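Local structure of putative protease (Parabacteroides distasonis ATCC 8503, 3KD4) at residues P84-D89 / P263-M268; P91-L96 / T272-D277; Y124-D129 / D219-E224; Q193-E198 / A324-A329; T278-A283 / A291-V296. The protein is an exported protein of unknown function, possibly a protease, with a central domain that probably has a transglutaminase-like fold. All coordinates share one frame; numbering follows the deposited sequence. Where two conformers were deposited one is given.

Contact 1: residues P84-D89 / P263-M268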
# COMPACT_ATOMS: atom_id res chain seq x y z
N PRO A 84 8.68 -10.00 14.63
CA PRO A 84 8.18 -9.72 13.30
C PRO A 84 9.23 -8.94 12.49
O PRO A 84 9.93 -8.09 13.06
CB PRO A 84 6.97 -8.82 13.54
CG PRO A 84 6.67 -8.91 14.99
CD PRO A 84 7.89 -9.35 15.69
N ARG A 85 9.33 -9.23 11.20
CA ARG A 85 10.34 -8.60 10.32
C ARG A 85 10.18 -7.08 10.31
O ARG A 85 11.18 -6.37 10.32
CB ARG A 85 10.30 -9.18 8.89
N PHE A 86 8.95 -6.59 10.37
CA PHE A 86 8.71 -5.15 10.37
C PHE A 86 9.32 -4.40 11.56
O PHE A 86 9.50 -3.18 11.51
CB PHE A 86 7.22 -4.79 10.20
CG PHE A 86 6.31 -5.30 11.29
CD1 PHE A 86 6.41 -4.85 12.61
CD2 PHE A 86 5.29 -6.20 10.98
CE1 PHE A 86 5.54 -5.33 13.59
CE2 PHE A 86 4.43 -6.68 11.95
CZ PHE A 86 4.55 -6.23 13.25
N ALA A 87 9.63 -5.13 12.64
CA ALA A 87 10.16 -4.54 13.86
C ALA A 87 11.68 -4.64 13.98
O ALA A 87 12.26 -4.18 14.97
CB ALA A 87 9.49 -5.16 15.10
N ALA A 88 12.33 -5.22 12.97
CA ALA A 88 13.78 -5.48 13.02
C ALA A 88 14.56 -4.16 13.17
O ALA A 88 14.16 -3.13 12.62
CB ALA A 88 14.25 -6.23 11.78
N ASP A 89 15.63 -4.21 13.95
CA ASP A 89 16.51 -3.04 14.23
C ASP A 89 15.79 -1.86 14.86
O ASP A 89 16.22 -0.74 14.65
CB ASP A 89 17.23 -2.56 12.94
CG ASP A 89 17.83 -3.70 12.14
OD1 ASP A 89 18.65 -4.46 12.69
OD2 ASP A 89 17.46 -3.84 10.95
N PRO A 263 8.32 0.38 9.80
CA PRO A 263 6.93 0.09 9.43
C PRO A 263 6.11 -0.76 10.43
O PRO A 263 5.59 -1.82 10.10
CB PRO A 263 7.08 -0.58 8.06
CG PRO A 263 8.40 -1.34 8.18
CD PRO A 263 9.28 -0.48 9.07
N ILE A 264 5.91 -0.24 11.63
CA ILE A 264 5.12 -0.94 12.64
C ILE A 264 3.67 -0.51 12.50
O ILE A 264 3.35 0.68 12.60
CB ILE A 264 5.63 -0.64 14.02
CG1 ILE A 264 7.11 -1.03 14.08
CG2 ILE A 264 4.82 -1.40 15.07
CD1 ILE A 264 7.79 -0.41 15.21
N PRO A 265 2.77 -1.50 12.25
CA PRO A 265 1.36 -1.18 12.10
C PRO A 265 0.88 -0.47 13.35
O PRO A 265 1.37 -0.76 14.47
CB PRO A 265 0.68 -2.56 11.98
CG PRO A 265 1.79 -3.49 11.56
CD PRO A 265 3.02 -2.95 12.15
N MSE A 266 -0.07 0.44 13.17
CA MSE A 266 -0.58 1.22 14.30
C MSE A 266 -1.19 0.35 15.37
O MSE A 266 -1.09 0.67 16.56
CB MSE A 266 -1.61 2.24 13.81
CG MSE A 266 -1.00 3.34 12.94
SE MSE A 266 -2.23 4.85 12.69
CE MSE A 266 -3.51 3.98 11.48
N ALA A 267 -1.85 -0.73 14.97
CA ALA A 267 -2.46 -1.66 15.91
C ALA A 267 -1.44 -2.22 16.88
O ALA A 267 -1.76 -2.49 18.04
CB ALA A 267 -3.14 -2.83 15.16
N MSE A 268 -0.21 -2.39 16.43
CA MSE A 268 0.86 -2.96 17.26
C MSE A 268 1.46 -1.91 18.16
O MSE A 268 2.36 -2.20 18.95
CB MSE A 268 1.92 -3.63 16.39
CG MSE A 268 1.42 -4.89 15.69
SE MSE A 268 1.01 -6.22 17.08
CE MSE A 268 -0.92 -5.77 17.49
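Met268 N donates to Pro265 O at 3.0 Å, closing a 3-10 turn whose first and last residues both come against the ring of Phe86. Pro265 lies over one face of that ring: its CD atom sits 3.7 Å from the ring centroid and only 9° off the normal, a well-centred CH-pi contact. The opposite face is covered by Pro84 CB, which is offset toward the rim, so the phenyl group is sandwiched between two prolines, one from each segment. The selenomethionine Met268 comes to the ring obliquely, with CG 4.2 Å from Phe86 CZ, and its chain then bends away. Phe86 belongs to the loop between strands 79-82 and 97-102, part of the DUF3857 region. The 263-268 segment belongs to the loop between strand 260-261 and helix 276-282, so the aromatic ring packs between two long loops that are distant in the chain. With CG set between the backbone N and the carbonyl carbon (chi1 61°), the ring swings out across 263-268 while CB comes 3.4 Å from Pro263 O. The ring of Pro263 adds an apolar contact, its CG 4.2 Å from Phe86 CB. Val49 of strand 45-50 touches both Phe86 and Met268, and a glycerol, probably from the crystallisation liquor, accepts a hydrogen bond from Arg85 N.

Contact 2: residues P91-L96 / T272-D277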
# COMPACT_ATOMS: atom_id res chain seq x y z
N PRO A 91 14.55 -0.93 18.50
CA PRO A 91 14.64 -1.31 19.90
C PRO A 91 13.42 -1.06 20.70
O PRO A 91 13.09 -1.88 21.55
CB PRO A 91 15.77 -0.43 20.41
CG PRO A 91 16.68 -0.34 19.25
CD PRO A 91 15.77 -0.20 18.07
N ALA A 92 12.75 0.05 20.44
CA ALA A 92 11.54 0.38 21.17
C ALA A 92 10.43 -0.65 20.97
O ALA A 92 9.52 -0.72 21.80
CB ALA A 92 11.03 1.78 20.76
N TYR A 93 10.50 -1.42 19.88
CA TYR A 93 9.47 -2.42 19.54
C TYR A 93 9.94 -3.85 19.62
O TYR A 93 9.32 -4.76 19.06
CB TYR A 93 8.96 -2.17 18.13
CG TYR A 93 8.57 -0.76 17.99
CD1 TYR A 93 7.41 -0.28 18.57
CD2 TYR A 93 9.44 0.15 17.37
CE1 TYR A 93 7.09 1.02 18.48
CE2 TYR A 93 9.11 1.45 17.28
CZ TYR A 93 7.95 1.89 17.83
OH TYR A 93 7.63 3.20 17.72
N ASN A 94 11.03 -4.05 20.34
CA ASN A 94 11.64 -5.36 20.38
C ASN A 94 10.86 -6.35 21.25
O ASN A 94 11.22 -7.50 21.29
CB ASN A 94 13.12 -5.28 20.81
CG ASN A 94 13.30 -4.92 22.27
OD1 ASN A 94 12.34 -4.77 23.04
ND2 ASN A 94 14.56 -4.79 22.67
N GLN A 95 9.80 -5.91 21.93
CA GLN A 95 8.92 -6.85 22.64
C GLN A 95 7.89 -7.54 21.70
O GLN A 95 7.32 -8.57 22.07
CB GLN A 95 8.24 -6.18 23.84
CG GLN A 95 6.87 -5.51 23.60
CD GLN A 95 6.89 -4.30 22.65
OE1 GLN A 95 7.95 -3.81 22.24
NE2 GLN A 95 5.68 -3.83 22.28
N LEU A 96 7.68 -7.00 20.50
CA LEU A 96 6.65 -7.53 19.61
C LEU A 96 6.93 -8.97 19.24
O LEU A 96 8.09 -9.35 19.16
CB LEU A 96 6.49 -6.67 18.38
CG LEU A 96 5.95 -5.26 18.65
CD1 LEU A 96 5.90 -4.50 17.31
CD2 LEU A 96 4.60 -5.29 19.37
N THR A 272 -0.80 4.69 19.06
CA THR A 272 -0.18 5.95 19.51
C THR A 272 1.29 5.96 19.16
O THR A 272 1.73 5.22 18.25
CB THR A 272 -0.51 6.30 21.01
OG1 THR A 272 -0.04 7.64 21.35
CG2 THR A 272 0.09 5.25 21.93
N VAL A 273 1.98 6.93 19.74
CA VAL A 273 3.32 7.31 19.36
C VAL A 273 4.16 7.34 20.59
O VAL A 273 3.63 7.49 21.69
CB VAL A 273 3.33 8.71 18.70
CG1 VAL A 273 2.72 8.63 17.28
CG2 VAL A 273 2.63 9.81 19.59
N ARG A 274 5.48 7.17 20.44
CA ARG A 274 6.37 7.50 21.52
C ARG A 274 6.32 9.00 21.72
O ARG A 274 5.88 9.76 20.86
CB ARG A 274 7.81 7.08 21.24
CG ARG A 274 8.01 5.58 21.27
CD ARG A 274 9.40 5.24 20.78
NE ARG A 274 9.51 5.46 19.34
CZ ARG A 274 10.62 5.72 18.68
NH1 ARG A 274 11.81 5.78 19.28
NH2 ARG A 274 10.55 5.93 17.38
N ASP A 275 6.78 9.41 22.88
CA ASP A 275 6.98 10.81 23.13
C ASP A 275 7.75 11.44 21.96
O ASP A 275 8.79 10.92 21.58
CB ASP A 275 7.78 10.91 24.41
CG ASP A 275 8.15 12.29 24.70
OD1 ASP A 275 7.28 12.97 25.27
OD2 ASP A 275 9.27 12.68 24.35
N ILE A 276 7.26 12.55 21.41
CA ILE A 276 7.78 13.03 20.14
C ILE A 276 9.27 13.47 20.19
O ILE A 276 10.01 13.27 19.23
CB ILE A 276 6.86 14.11 19.55
CG1 ILE A 276 5.61 13.44 19.02
CG2 ILE A 276 7.44 14.74 18.30
CD1 ILE A 276 5.86 12.61 17.73
N ASP A 277 9.70 14.04 21.32
CA ASP A 277 11.13 14.35 21.52
C ASP A 277 12.00 13.09 21.53
O ASP A 277 13.14 13.12 21.12
CB ASP A 277 11.35 15.17 22.79
CG ASP A 277 10.89 16.61 22.66
OD1 ASP A 277 10.47 17.07 21.56
OD2 ASP A 277 10.93 17.30 23.71
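The Arg274 side chain leaves its backbone with CG opposite the carbonyl carbon (chi1 -71°) and runs extended through chi2, which sets CD beside Ala92; a bend at chi3 (-72°) then brings NE and the guanidinium to the end of Tyr93. Tyr93 has the same kind of first torsion, and its ring projects until the hydroxyl is the part nearest the arginine: Tyr93 OH lies 3.4 Å from Arg274 NE. The phenol and guanidinium planes are steeply inclined, 76° apart, so the two groups do not stack and the approach is led by the hydroxyl. The aliphatic part of the arginine is used separately, with Ala92 CB 3.8 Å from Arg274 CD. That methyl group also lies 4.0 Å above the plane of the Tyr93 ring, displaced toward its rim. The charge of Arg274 is met by Glu289, which forms a salt bridge with NH2 and is also joined by a weak hydrogen bond to the Tyr93 hydroxyl. A shared carboxylate thus ties both side chains together, while NH2 is also bonded to Tyr284 O, and NH1 to Ser282 OG. On one side, a type I turn from Tyr93 to Leu96 carries the loop toward strand 97-102. On the other, Asp275 forms the N-cap of helix 276-282, Val273 and Ile276 pack against helix 287-300, and Tyr284 of strand 284-285 touches Pro91 and Tyr93.

Contact 3: residues Y124-D129 / D219-E224. With PO4 (phosphate ion), chain E.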
# COMPACT_ATOMS: atom_id res chain seq x y z
N TYR A 124 -5.49 -0.61 26.04
CA TYR A 124 -4.58 -0.68 24.91
C TYR A 124 -5.30 -0.13 23.68
O TYR A 124 -4.77 0.72 22.99
CB TYR A 124 -4.17 -2.13 24.63
CG TYR A 124 -3.16 -2.30 23.53
CD1 TYR A 124 -1.94 -1.64 23.58
CD2 TYR A 124 -3.43 -3.09 22.42
CE1 TYR A 124 -0.99 -1.79 22.58
CE2 TYR A 124 -2.46 -3.26 21.39
CZ TYR A 124 -1.25 -2.60 21.49
OH TYR A 124 -0.28 -2.71 20.49
N TYR A 125 -6.50 -0.59 23.38
CA TYR A 125 -7.23 -0.06 22.23
C TYR A 125 -8.30 0.90 22.70
O TYR A 125 -9.10 0.54 23.54
CB TYR A 125 -7.85 -1.19 21.46
CG TYR A 125 -6.88 -2.03 20.69
CD1 TYR A 125 -5.86 -1.44 19.94
CD2 TYR A 125 -7.01 -3.40 20.64
CE1 TYR A 125 -4.97 -2.23 19.21
CE2 TYR A 125 -6.13 -4.19 19.88
CZ TYR A 125 -5.11 -3.59 19.19
OH TYR A 125 -4.23 -4.36 18.43
N PRO A 126 -8.36 2.12 22.13
CA PRO A 126 -9.44 3.05 22.48
C PRO A 126 -10.83 2.56 22.10
O PRO A 126 -11.80 2.96 22.73
CB PRO A 126 -9.10 4.30 21.67
CG PRO A 126 -7.69 4.22 21.36
CD PRO A 126 -7.38 2.75 21.22
N ALA A 127 -10.92 1.67 21.12
CA ALA A 127 -12.22 1.25 20.59
C ALA A 127 -12.06 -0.08 19.85
O ALA A 127 -10.95 -0.50 19.58
CB ALA A 127 -12.78 2.36 19.63
N LEU A 128 -13.17 -0.75 19.53
CA LEU A 128 -13.14 -1.85 18.58
C LEU A 128 -13.05 -1.21 17.18
O LEU A 128 -13.88 -0.37 16.83
CB LEU A 128 -14.38 -2.75 18.73
CG LEU A 128 -14.44 -3.96 17.81
CD1 LEU A 128 -13.17 -4.85 17.98
CD2 LEU A 128 -15.67 -4.86 18.03
N ASP A 129 -12.07 -1.62 16.39
CA ASP A 129 -11.70 -0.92 15.17
C ASP A 129 -11.20 -1.98 14.15
O ASP A 129 -10.09 -2.46 14.28
CB ASP A 129 -10.61 0.11 15.51
CG ASP A 129 -10.36 1.14 14.39
OD1 ASP A 129 -10.77 0.94 13.21
OD2 ASP A 129 -9.72 2.18 14.73
N ASP A 219 -5.63 12.47 17.27
CA ASP A 219 -4.98 13.75 17.40
C ASP A 219 -4.66 14.08 18.86
O ASP A 219 -3.56 14.54 19.15
CB ASP A 219 -5.90 14.80 16.84
CG ASP A 219 -5.20 16.10 16.48
OD1 ASP A 219 -3.94 16.23 16.49
OD2 ASP A 219 -5.97 16.99 16.12
N LYS A 220 -5.61 13.83 19.76
CA LYS A 220 -5.40 14.14 21.19
C LYS A 220 -4.22 13.35 21.72
O LYS A 220 -3.41 13.87 22.44
CB LYS A 220 -6.63 13.85 22.04
CG LYS A 220 -7.74 14.87 21.83
CD LYS A 220 -9.08 14.49 22.52
CE LYS A 220 -10.25 15.40 22.02
NZ LYS A 220 -11.53 15.04 22.70
N ARG A 221 -4.16 12.08 21.35
CA ARG A 221 -3.10 11.20 21.79
C ARG A 221 -1.77 11.65 21.19
O ARG A 221 -0.73 11.61 21.87
CB ARG A 221 -3.46 9.73 21.45
CG ARG A 221 -4.74 9.26 22.21
CD ARG A 221 -5.32 7.90 21.77
NE ARG A 221 -5.02 6.79 22.67
CZ ARG A 221 -4.27 5.76 22.32
NH1 ARG A 221 -3.75 5.72 21.12
NH2 ARG A 221 -4.03 4.77 23.15
N LEU A 222 -1.80 12.08 19.93
CA LEU A 222 -0.57 12.56 19.29
C LEU A 222 -0.03 13.75 20.05
O LEU A 222 1.19 13.87 20.23
CB LEU A 222 -0.80 12.92 17.83
CG LEU A 222 -1.00 11.76 16.87
CD1 LEU A 222 -1.10 12.25 15.45
CD2 LEU A 222 0.10 10.75 17.00
N LYS A 223 -0.94 14.62 20.52
CA LYS A 223 -0.59 15.88 21.17
C LYS A 223 -0.25 15.73 22.65
O LYS A 223 0.18 16.68 23.26
CB LYS A 223 -1.71 16.91 21.00
CG LYS A 223 -1.89 17.45 19.57
CD LYS A 223 -3.26 18.11 19.39
CE LYS A 223 -3.33 19.17 18.26
NZ LYS A 223 -2.93 18.82 16.82
N GLU A 224 -0.39 14.54 23.20
CA GLU A 224 -0.09 14.30 24.60
C GLU A 224 1.36 14.57 25.00
O GLU A 224 1.56 14.95 26.12
CB GLU A 224 -0.45 12.86 25.01
CG GLU A 224 -1.92 12.65 25.38
CD GLU A 224 -2.29 11.18 25.53
OE1 GLU A 224 -1.37 10.32 25.58
OE2 GLU A 224 -3.51 10.88 25.59
P PO4 E . -14.21 17.19 21.12
O1 PO4 E . -15.01 15.93 21.42
O2 PO4 E . -14.71 18.34 21.99
O3 PO4 E . -12.74 17.00 21.33
O4 PO4 E . -14.39 17.72 19.71
O HOH W 1 -2.53 2.18 23.69
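Pro126 lies over one face of the Arg221 guanidinium group, its CG 3.9 Å from Arg221 CZ and above the middle of the plane. A water in that plane, at the edge of the group, makes the polar half of the contact: it accepts from Arg221 NH2 at 3.0 Å and donates to Tyr124 O at 2.8 Å. The direct gap between Arg221 NH2 and Tyr124 O is 4.1 Å, so the water spans what the two atoms do not. Arg221 has two conformers, and these contacts are those of one of them. In it, the bend at chi3 (102°) turns the guanidinium toward the loop, and Gly270 O takes a hydrogen bond from NH1, which helps fix its rotation. On the loop side, the Tyr124 hydroxyl is hydrogen-bonded to Asn51 and its ring is stacked with Phe54, while Tyr124 CD2 also sits over the centre of the Tyr125 ring. Lys223 NZ bridges to Asp219 OD1 at 2.8 Å on the syn side of the carboxylate. Lys220 reaches outward in an extended chain, its NZ 2.7 Å from O3 of a phosphate ion probably acquired in crystallisation. The lysine-aspartate pair is an i to i+4 salt bridge near the C-terminal end of helix 211-222; Asp219 and Arg221 lie in that helix, which meets a DUF3857 loop through an interface partly mediated by water.

Contact 4: residues Q193-E198 / A324-A329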
# COMPACT_ATOMS: atom_id res chain seq x y z
N GLN A 193 -3.71 -4.52 -10.61
CA GLN A 193 -5.08 -4.32 -10.17
C GLN A 193 -5.11 -3.07 -9.27
O GLN A 193 -4.08 -2.66 -8.73
CB GLN A 193 -5.56 -5.53 -9.38
CG GLN A 193 -5.66 -6.78 -10.24
CD GLN A 193 -6.12 -7.99 -9.42
OE1 GLN A 193 -7.28 -8.05 -9.03
NE2 GLN A 193 -5.23 -8.93 -9.17
N PRO A 194 -6.29 -2.49 -9.09
CA PRO A 194 -6.38 -1.32 -8.25
C PRO A 194 -5.89 -1.60 -6.83
O PRO A 194 -6.08 -2.69 -6.29
CB PRO A 194 -7.88 -0.99 -8.23
CG PRO A 194 -8.44 -1.70 -9.35
CD PRO A 194 -7.60 -2.88 -9.63
N LYS A 195 -5.20 -0.62 -6.27
CA LYS A 195 -4.72 -0.71 -4.92
C LYS A 195 -5.86 -1.10 -3.97
O LYS A 195 -5.68 -1.95 -3.09
CB LYS A 195 -4.11 0.61 -4.50
CG LYS A 195 -3.58 0.61 -3.07
CD LYS A 195 -2.89 1.94 -2.75
CE LYS A 195 -2.33 1.95 -1.32
NZ LYS A 195 -1.44 3.14 -1.16
N ASN A 196 -7.02 -0.50 -4.16
CA ASN A 196 -8.20 -0.89 -3.40
C ASN A 196 -9.24 -1.54 -4.31
O ASN A 196 -9.85 -0.89 -5.17
CB ASN A 196 -8.74 0.33 -2.66
CG ASN A 196 -7.70 0.90 -1.71
OD1 ASN A 196 -7.18 0.16 -0.85
ND2 ASN A 196 -7.34 2.16 -1.90
N ARG A 197 -9.39 -2.85 -4.17
CA ARG A 197 -10.30 -3.60 -5.04
C ARG A 197 -11.70 -3.57 -4.43
O ARG A 197 -11.91 -4.08 -3.33
CB ARG A 197 -9.81 -5.03 -5.19
CG ARG A 197 -8.38 -5.12 -5.69
CD ARG A 197 -7.72 -6.43 -5.35
NE ARG A 197 -6.28 -6.33 -5.60
CZ ARG A 197 -5.44 -7.36 -5.72
NH1 ARG A 197 -5.86 -8.62 -5.61
NH2 ARG A 197 -4.14 -7.12 -5.96
N GLU A 198 -12.66 -2.98 -5.14
CA GLU A 198 -13.97 -2.68 -4.53
C GLU A 198 -14.82 -3.93 -4.38
O GLU A 198 -15.61 -4.01 -3.42
CB GLU A 198 -14.74 -1.58 -5.31
N ALA A 324 -8.98 1.37 8.96
CA ALA A 324 -9.15 1.57 7.53
C ALA A 324 -8.13 2.60 6.93
O ALA A 324 -8.09 2.75 5.71
CB ALA A 324 -10.58 2.03 7.25
N ILE A 325 -7.32 3.29 7.75
CA ILE A 325 -6.35 4.26 7.23
C ILE A 325 -5.23 3.49 6.50
O ILE A 325 -4.68 2.55 7.06
CB ILE A 325 -5.78 5.14 8.32
CG1 ILE A 325 -6.89 6.00 8.95
CG2 ILE A 325 -4.61 6.05 7.79
CD1 ILE A 325 -6.46 6.79 10.21
N GLN A 326 -4.91 3.89 5.26
CA GLN A 326 -3.86 3.26 4.47
C GLN A 326 -2.57 4.02 4.45
O GLN A 326 -1.54 3.39 4.34
CB GLN A 326 -4.33 2.93 3.02
CG GLN A 326 -4.80 4.09 2.17
CD GLN A 326 -5.17 3.68 0.70
OE1 GLN A 326 -5.89 2.69 0.48
NE2 GLN A 326 -4.67 4.48 -0.31
N THR A 327 -2.59 5.35 4.53
CA THR A 327 -1.39 6.16 4.50
C THR A 327 -1.59 7.42 5.36
O THR A 327 -2.73 7.83 5.54
CB THR A 327 -1.10 6.62 3.04
OG1 THR A 327 -1.22 5.50 2.16
CG2 THR A 327 0.29 7.23 2.89
N LEU A 328 -0.49 8.02 5.79
CA LEU A 328 -0.49 9.30 6.46
C LEU A 328 0.30 10.32 5.64
O LEU A 328 1.19 9.98 4.88
CB LEU A 328 0.10 9.18 7.83
CG LEU A 328 -0.60 8.15 8.73
CD1 LEU A 328 0.33 7.80 9.85
CD2 LEU A 328 -1.96 8.67 9.23
N ALA A 329 -0.09 11.58 5.77
CA ALA A 329 0.60 12.68 5.14
C ALA A 329 0.49 13.89 6.05
O ALA A 329 -0.21 13.87 7.08
CB ALA A 329 -0.02 12.95 3.74
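Gln326, which with Thr327 faces Val310 in a classic beta bulge, reaches from the bulge to Lys195 and Asn196. The bulge lies where strand 327-334 begins pairing with strand 305-312 in the five-stranded antiparallel sheet, and the partners come from the loop between strands 174-184 and 202-206. Gln326 starts with CG wedged between the backbone N and the carbonyl carbon (chi1 59°) and then runs extended, so its amide meets Asn196 coming from the opposite direction. Asn196 ND2 donates to Gln326 OE1 at 2.8 Å, with a bent N-H...O angle of 144°; the acceptor stays close to the asparagine amide plane. The two amide planes are turned 39° apart. Lys195, fully extended, passes beside the other end of the glutamine amide, CE and NZ both 3.6 Å from Gln326 NE2. Its backbone N is hydrogen-bonded to Glu418, and Arg349 of helix 346-349 touches both Lys195 and Asn196. Besides its bond to ND2, Gln326 OE1 lies 3.1 Å from Asn196 OD1, two acceptors that are not hydrogen-bonded.

Contact 5: residues T278-A283 / A291-V296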
# COMPACT_ATOMS: atom_id res chain seq x y z
N THR A 278 11.47 11.98 22.02
CA THR A 278 12.17 10.71 22.03
C THR A 278 12.30 10.16 20.61
O THR A 278 13.33 9.61 20.25
CB THR A 278 11.39 9.70 22.87
OG1 THR A 278 11.31 10.20 24.20
CG2 THR A 278 12.05 8.35 22.89
N VAL A 279 11.24 10.32 19.81
CA VAL A 279 11.29 9.94 18.39
C VAL A 279 12.44 10.68 17.75
O VAL A 279 13.33 10.06 17.18
CB VAL A 279 9.97 10.28 17.62
CG1 VAL A 279 10.14 9.98 16.14
CG2 VAL A 279 8.81 9.49 18.18
N LEU A 280 12.40 11.99 17.88
CA LEU A 280 13.42 12.90 17.34
C LEU A 280 14.83 12.38 17.70
O LEU A 280 15.61 12.05 16.82
CB LEU A 280 13.16 14.33 17.83
CG LEU A 280 14.14 15.46 17.41
CD1 LEU A 280 14.07 15.76 15.90
CD2 LEU A 280 13.88 16.73 18.22
N ARG A 281 15.11 12.18 18.99
CA ARG A 281 16.43 11.67 19.40
C ARG A 281 16.80 10.26 18.93
O ARG A 281 17.98 9.98 18.76
CB ARG A 281 16.59 11.76 20.92
CG ARG A 281 16.73 13.20 21.41
CD ARG A 281 16.97 13.29 22.92
NE ARG A 281 15.79 12.88 23.69
CZ ARG A 281 14.87 13.70 24.22
NH1 ARG A 281 14.95 15.02 24.10
NH2 ARG A 281 13.86 13.18 24.89
N SER A 282 15.82 9.37 18.73
CA SER A 282 16.14 7.97 18.42
C SER A 282 16.52 7.72 16.98
O SER A 282 17.12 6.69 16.68
CB SER A 282 14.97 7.03 18.79
OG SER A 282 13.90 7.13 17.87
N ALA A 283 16.15 8.61 16.06
CA ALA A 283 16.50 8.40 14.65
C ALA A 283 15.78 7.25 13.92
O ALA A 283 16.22 6.81 12.84
CB ALA A 283 18.02 8.21 14.52
N ALA A 291 5.04 11.49 10.87
CA ALA A 291 4.03 12.46 10.49
C ALA A 291 3.82 13.51 11.59
O ALA A 291 3.71 14.69 11.29
CB ALA A 291 2.71 11.76 10.18
N GLN A 292 3.74 13.09 12.84
CA GLN A 292 3.49 14.02 13.96
C GLN A 292 4.70 14.86 14.25
O GLN A 292 4.57 16.04 14.54
CB GLN A 292 3.03 13.30 15.23
CG GLN A 292 2.71 14.21 16.42
CD GLN A 292 1.59 15.22 16.18
OE1 GLN A 292 0.95 15.21 15.14
NE2 GLN A 292 1.34 16.07 17.17
N LEU A 293 5.89 14.27 14.15
CA LEU A 293 7.13 15.04 14.35
C LEU A 293 7.25 16.20 13.34
O LEU A 293 7.53 17.37 13.69
CB LEU A 293 8.34 14.10 14.24
CG LEU A 293 9.69 14.81 14.38
CD1 LEU A 293 9.72 15.58 15.73
CD2 LEU A 293 10.90 13.85 14.24
N LEU A 294 7.01 15.88 12.08
CA LEU A 294 7.06 16.87 11.01
C LEU A 294 5.98 17.95 11.26
O LEU A 294 6.26 19.14 11.19
CB LEU A 294 6.81 16.12 9.69
CG LEU A 294 6.74 16.85 8.35
CD1 LEU A 294 8.04 17.63 8.06
CD2 LEU A 294 6.39 15.84 7.23
N ASN A 295 4.76 17.53 11.55
CA ASN A 295 3.68 18.46 11.89
C ASN A 295 4.04 19.40 13.07
O ASN A 295 3.87 20.63 12.97
CB ASN A 295 2.41 17.65 12.21
CG ASN A 295 1.22 18.52 12.52
OD1 ASN A 295 0.88 19.43 11.76
ND2 ASN A 295 0.61 18.26 13.66
N VAL A 296 4.57 18.84 14.15
CA VAL A 296 4.96 19.65 15.32
C VAL A 296 6.05 20.66 14.93
O VAL A 296 5.99 21.83 15.29
CB VAL A 296 5.47 18.76 16.45
CG1 VAL A 296 6.23 19.58 17.51
CG2 VAL A 296 4.29 17.96 17.08
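Helices 276-282 and 287-300 approach each other with Leu280 CA 7.3 Å from Leu293 CA, the nearest pair of alpha carbons between the two segments. The contact is carried by a single branch of one leucine. Leu293 CD2 touches Leu280 CD1 at 4.1 Å and lies equally near Leu280 CA, so the methyl group rests against the backbone of the facing helix as well as against its side chain. Val279 CG1 comes to the same methyl group from the preceding position, at a looser 4.4 Å. Both leucines have CG opposite the backbone N, with chi1 178° in each, yet their side chains meet at about a right angle; the CB of Leu293 is directed toward the other segment and that of Leu280 is not. No hydrogen bond joins the segments, and the pairing is wholly apolar. In 278-283 the helical bond from Ser282 N to Thr278 O is sound at 2.9 Å, but those from Ser282 N and Ala283 N to Val279 O are weak. Ala283, with a positive phi, ends the first helix before the chain turns through strand 284-285 into the second. Leu259 touches both Val279 and Leu293, and Ser230 of helix 228-238 adjoins both leucines. Gln292 and Asn295 touch strand 305-312, a packing of helices against an antiparallel sheet that is consistent with a transglutaminase-like domain.

Contacts 1 and 2 lie about 10 Å apart between centres and join the one loop between strands 79-82 and 97-102 to successive parts of the chain leading into helix 276-282. Contact 3, about 15 Å from contact 2, is nested inside the loops closed by both and brings in helix 211-222. Contact 5 follows contacts 1, 2 and 3 in the chain and shares helix 276-282 with contact 2, about 11 Å away; it lies within the loop closed by contact 4. That contact is about 25 Å from contacts 2 and 5 and reaches the five-stranded sheet. Contacts 1 to 3 thus join DUF3857 loops to helix 211-222 and the chain entering helix 276-282, parts of a probably transglutaminase-like domain.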